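Local coordinates for protein N-Acetyltransferase, PseH (Campylobacter jejuni subsp. jejuni PT14, PDB 4XPL) that transfers an acetyl group from acetyl coenzyme A to the 4-amino group of a UDP-linked amino sugar in the biosynthesis of pseudaminic acid, which modifies flagellin, at residues S58-F63 / V74-I80. The protein carries 8 engineered substitutions. Sequence-based numbering, arbitrary orientation.
Sequences SSKKYF and VIDFVNI
Antiparallel pairing at the open end of the β hairpin of strands 61-67 and 70-78, in the mixed sheet of the acetyltransferase. The short strand axes lie 4.7 Å apart at 171°. Lys61–Phe77 and Phe63–Ile75 are hydrogen-bonded pairs: Lys61 N to Phe77 O and Phe77 N to Lys61 O are 2.8 Å, Phe63 N to Ile75 O and Ile75 N to Phe63 O 2.9 Å. Between them sits the non-hydrogen-bonded pair Tyr62–Asp76 (CA–CA 4.3 Å), where Asp76 CB packs 3.4 Å from the Tyr62 ring centroid, a CH-pi contact over the face. Such a hairpin belongs to the GNAT fold, and Asp76 touches the bound acetyl coenzyme A. On the other sheet face, Phe63 CD2 meets Phe77 CE1 at 3.9 Å (both chi1 m); Tyr109 of helix 99-114 packs there, edge-to-face with Phe63 and also meeting Phe77. Asn79 (phi/psi 55/42) turns the chain, yet Ile80 N still donates a hydrogen bond to Ser59 O (3.1 Å). Water 1 bridges Ser59 OG (2.9 Å), Lys60 NZ (2.6 Å) and Asn79 N (3.0 Å); Ser59 OG also hydrogen-bonds Asp57.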
ATOM      1  N   SER A  58      14.328   5.182   3.570  1.00 45.96           N
ATOM      2  CA  SER A  58      14.104   5.146   2.120  1.00 44.82           C
ATOM      3  C   SER A  58      13.637   3.778   1.582  1.00 43.90           C
ATOM      4  O   SER A  58      13.224   3.691   0.427  1.00 42.64           O
ATOM      5  CB  SER A  58      15.353   5.631   1.351  1.00 47.53           C
ATOM      6  OG  SER A  58      16.368   4.655   1.317  1.00 52.69           O
ATOM      7  N   SER A  59      13.700   2.735   2.411  1.00 26.80           N
ATOM      8  CA  SER A  59      13.183   1.411   2.057  1.00 25.37           C
ATOM      9  C   SER A  59      11.661   1.234   2.246  1.00 22.93           C
ATOM     10  O   SER A  59      11.155   0.178   1.979  1.00 21.12           O
ATOM     11  CB  SER A  59      13.918   0.325   2.827  1.00 26.81           C
ATOM     12  OG  SER A  59      13.394   0.188   4.127  1.00 29.22           O
ATOM     13  N   LYS A  60      10.946   2.272   2.685  1.00 23.15           N
ATOM     14  CA  LYS A  60       9.488   2.232   2.795  1.00 21.65           C
ATOM     15  C   LYS A  60       8.915   3.511   2.205  1.00 21.33           C
ATOM     16  O   LYS A  60       9.514   4.571   2.364  1.00 21.12           O
ATOM     17  CB  LYS A  60       9.049   2.158   4.255  1.00 23.04           C
ATOM     18  CG  LYS A  60       9.497   0.908   5.032  1.00 26.15           C
ATOM     19  CD  LYS A  60       8.889   0.973   6.459  1.00 30.97           C
ATOM     20  CE  LYS A  60       9.103  -0.324   7.260  1.00 33.47           C
ATOM     21  NZ  LYS A  60      10.422  -0.843   7.053  1.00 35.66           N
ATOM     22  N   LYS A  61       7.754   3.399   1.548  1.00 19.05           N
ATOM     23  CA  LYS A  61       7.033   4.547   1.015  1.00 19.21           C
ATOM     24  C   LYS A  61       5.543   4.235   1.109  1.00 17.59           C
ATOM     25  O   LYS A  61       5.085   3.171   0.647  1.00 17.50           O
ATOM     26  CB  LYS A  61       7.410   4.829  -0.445  1.00 19.31           C
ATOM     27  CG  LYS A  61       8.872   5.178  -0.688  1.00 24.25           C
ATOM     28  CD  LYS A  61       9.065   5.684  -2.133  1.00 27.96           C
ATOM     29  CE  LYS A  61      10.500   5.953  -2.446  1.00 32.73           C
ATOM     30  NZ  LYS A  61      10.940   7.218  -1.794  1.00 35.04           N
ATOM     31  N   TYR A  62       4.799   5.140   1.741  1.00 16.97           N
ATOM     32  CA  TYR A  62       3.355   5.056   1.827  1.00 15.86           C
ATOM     33  C   TYR A  62       2.765   6.256   1.107  1.00 15.72           C
ATOM     34  O   TYR A  62       3.284   7.355   1.238  1.00 15.90           O
ATOM     35  CB  TYR A  62       2.929   5.107   3.309  1.00 17.25           C
ATOM     36  CG  TYR A  62       3.096   3.807   4.071  1.00 17.16           C
ATOM     37  CD1 TYR A  62       4.350   3.260   4.288  1.00 20.63           C
ATOM     38  CD2 TYR A  62       1.993   3.131   4.576  1.00 19.81           C
ATOM     39  CE1 TYR A  62       4.496   2.069   4.975  1.00 21.42           C
ATOM     40  CE2 TYR A  62       2.139   1.933   5.286  1.00 20.82           C
ATOM     41  CZ  TYR A  62       3.373   1.415   5.463  1.00 21.49           C
ATOM     42  OH  TYR A  62       3.557   0.245   6.149  1.00 28.15           O
ATOM     43  N   PHE A  63       1.672   6.026   0.384  1.00 14.25           N
ATOM     44  CA  PHE A  63       0.954   7.041  -0.325  1.00 14.50           C
ATOM     45  C   PHE A  63      -0.531   7.025  -0.010  1.00 13.94           C
ATOM     46  O   PHE A  63      -1.171   5.939   0.088  1.00 13.13           O
ATOM     47  CB  PHE A  63       1.145   6.815  -1.822  1.00 14.44           C
ATOM     48  CG  PHE A  63       2.580   7.003  -2.295  1.00 13.65           C
ATOM     49  CD1 PHE A  63       3.066   8.272  -2.529  1.00 14.98           C
ATOM     50  CD2 PHE A  63       3.394   5.934  -2.517  1.00 17.63           C
ATOM     51  CE1 PHE A  63       4.333   8.474  -2.995  1.00 16.17           C
ATOM     52  CE2 PHE A  63       4.693   6.120  -2.962  1.00 17.59           C
ATOM     53  CZ  PHE A  63       5.150   7.394  -3.205  1.00 17.46           C
ATOM     54  N   VAL A  74      -5.038   3.839   0.481  1.00 15.47           N
ATOM     55  CA  VAL A  74      -3.609   3.961   0.756  1.00 15.38           C
ATOM     56  C   VAL A  74      -2.892   2.815   0.069  1.00 14.86           C
ATOM     57  O   VAL A  74      -3.392   1.658   0.025  1.00 15.75           O
ATOM     58  CB  VAL A  74      -3.359   3.918   2.286  1.00 16.49           C
ATOM     59  CG1 VAL A  74      -1.868   3.569   2.666  1.00 18.22           C
ATOM     60  CG2 VAL A  74      -3.831   5.224   2.950  1.00 16.51           C
ATOM     61  N   ILE A  75      -1.709   3.106  -0.443  1.00 14.34           N
ATOM     62  CA  ILE A  75      -0.817   2.057  -0.914  1.00 14.17           C
ATOM     63  C   ILE A  75       0.545   2.181  -0.271  1.00 14.41           C
ATOM     64  O   ILE A  75       0.905   3.240   0.193  1.00 14.14           O
ATOM     65  CB  ILE A  75      -0.704   2.053  -2.471  1.00 13.62           C
ATOM     66  CG1 ILE A  75      -0.111   3.355  -3.002  1.00 15.67           C
ATOM     67  CG2 ILE A  75      -2.068   1.756  -3.107  1.00 12.40           C
ATOM     68  CD1 ILE A  75       0.218   3.322  -4.527  1.00 16.22           C
ATOM     69  N   ASP A  76       1.287   1.073  -0.222  1.00 14.84           N
ATOM     70  CA  ASP A  76       2.577   1.094   0.374  1.00 16.27           C
ATOM     71  C   ASP A  76       3.517   0.116  -0.274  1.00 15.37           C
ATOM     72  O   ASP A  76       3.107  -0.941  -0.847  1.00 14.65           O
ATOM     73  CB  ASP A  76       2.536   0.883   1.903  1.00 17.64           C
ATOM     74  CG  ASP A  76       2.188  -0.516   2.299  1.00 21.99           C
ATOM     75  OD1 ASP A  76       3.112  -1.345   2.424  1.00 22.88           O
ATOM     76  OD2 ASP A  76       0.986  -0.769   2.492  1.00 24.50           O
ATOM     77  N   PHE A  77       4.791   0.494  -0.156  1.00 15.64           N
ATOM     78  CA  PHE A  77       5.908  -0.286  -0.653  1.00 16.83           C
ATOM     79  C   PHE A  77       6.926  -0.380   0.476  1.00 18.26           C
ATOM     80  O   PHE A  77       7.298   0.634   1.036  1.00 18.52           O
ATOM     81  CB  PHE A  77       6.519   0.419  -1.861  1.00 16.87           C
ATOM     82  CG  PHE A  77       5.530   0.788  -2.920  1.00 15.15           C
ATOM     83  CD1 PHE A  77       4.867   2.014  -2.883  1.00 14.92           C
ATOM     84  CD2 PHE A  77       5.301  -0.053  -3.989  1.00 17.84           C
ATOM     85  CE1 PHE A  77       3.960   2.345  -3.863  1.00 16.94           C
ATOM     86  CE2 PHE A  77       4.443   0.291  -4.989  1.00 17.08           C
ATOM     87  CZ  PHE A  77       3.753   1.473  -4.941  1.00 16.12           C
ATOM     88  N   VAL A  78       7.292  -1.602   0.866  1.00 19.13           N
ATOM     89  CA  VAL A  78       8.229  -1.818   1.930  1.00 20.61           C
ATOM     90  C   VAL A  78       9.278  -2.824   1.464  1.00 21.47           C
ATOM     91  O   VAL A  78       9.092  -3.528   0.436  1.00 21.27           O
ATOM     92  CB  VAL A  78       7.503  -2.241   3.247  1.00 21.92           C
ATOM     93  CG1 VAL A  78       6.435  -1.192   3.607  1.00 20.33           C
ATOM     94  CG2 VAL A  78       6.864  -3.661   3.159  1.00 22.94           C
ATOM     95  N   ASN A  79      10.392  -2.848   2.189  1.00 22.09           N
ATOM     96  CA  ASN A  79      11.555  -3.668   1.843  1.00 22.89           C
ATOM     97  C   ASN A  79      12.004  -3.351   0.427  1.00 21.11           C
ATOM     98  O   ASN A  79      12.305  -4.236  -0.359  1.00 19.57           O
ATOM     99  CB  ASN A  79      11.249  -5.160   1.973  1.00 24.60           C
ATOM    100  CG  ASN A  79      10.887  -5.570   3.385  1.00 29.72           C
ATOM    101  OD1 ASN A  79      11.653  -5.387   4.311  1.00 33.87           O
ATOM    102  ND2 ASN A  79       9.710  -6.145   3.541  1.00 33.97           N
ATOM    103  N   ILE A  80      12.017  -2.070   0.092  1.00 20.10           N
ATOM    104  CA  ILE A  80      12.398  -1.659  -1.241  1.00 20.12           C
ATOM    105  C   ILE A  80      13.896  -1.856  -1.428  1.00 22.11           C
ATOM    106  O   ILE A  80      14.704  -1.395  -0.614  1.00 23.48           O
ATOM    107  CB  ILE A  80      12.081  -0.183  -1.530  1.00 19.50           C
ATOM    108  CG1 ILE A  80      10.597   0.089  -1.348  1.00 17.55           C
ATOM    109  CG2 ILE A  80      12.586   0.187  -2.934  1.00 20.71           C
ATOM    110  CD1 ILE A  80      10.244   1.592  -1.326  1.00 16.62           C
TER
HETATM  111  O   HOH W   1      11.275  -1.714   4.798  1.00 23.15           O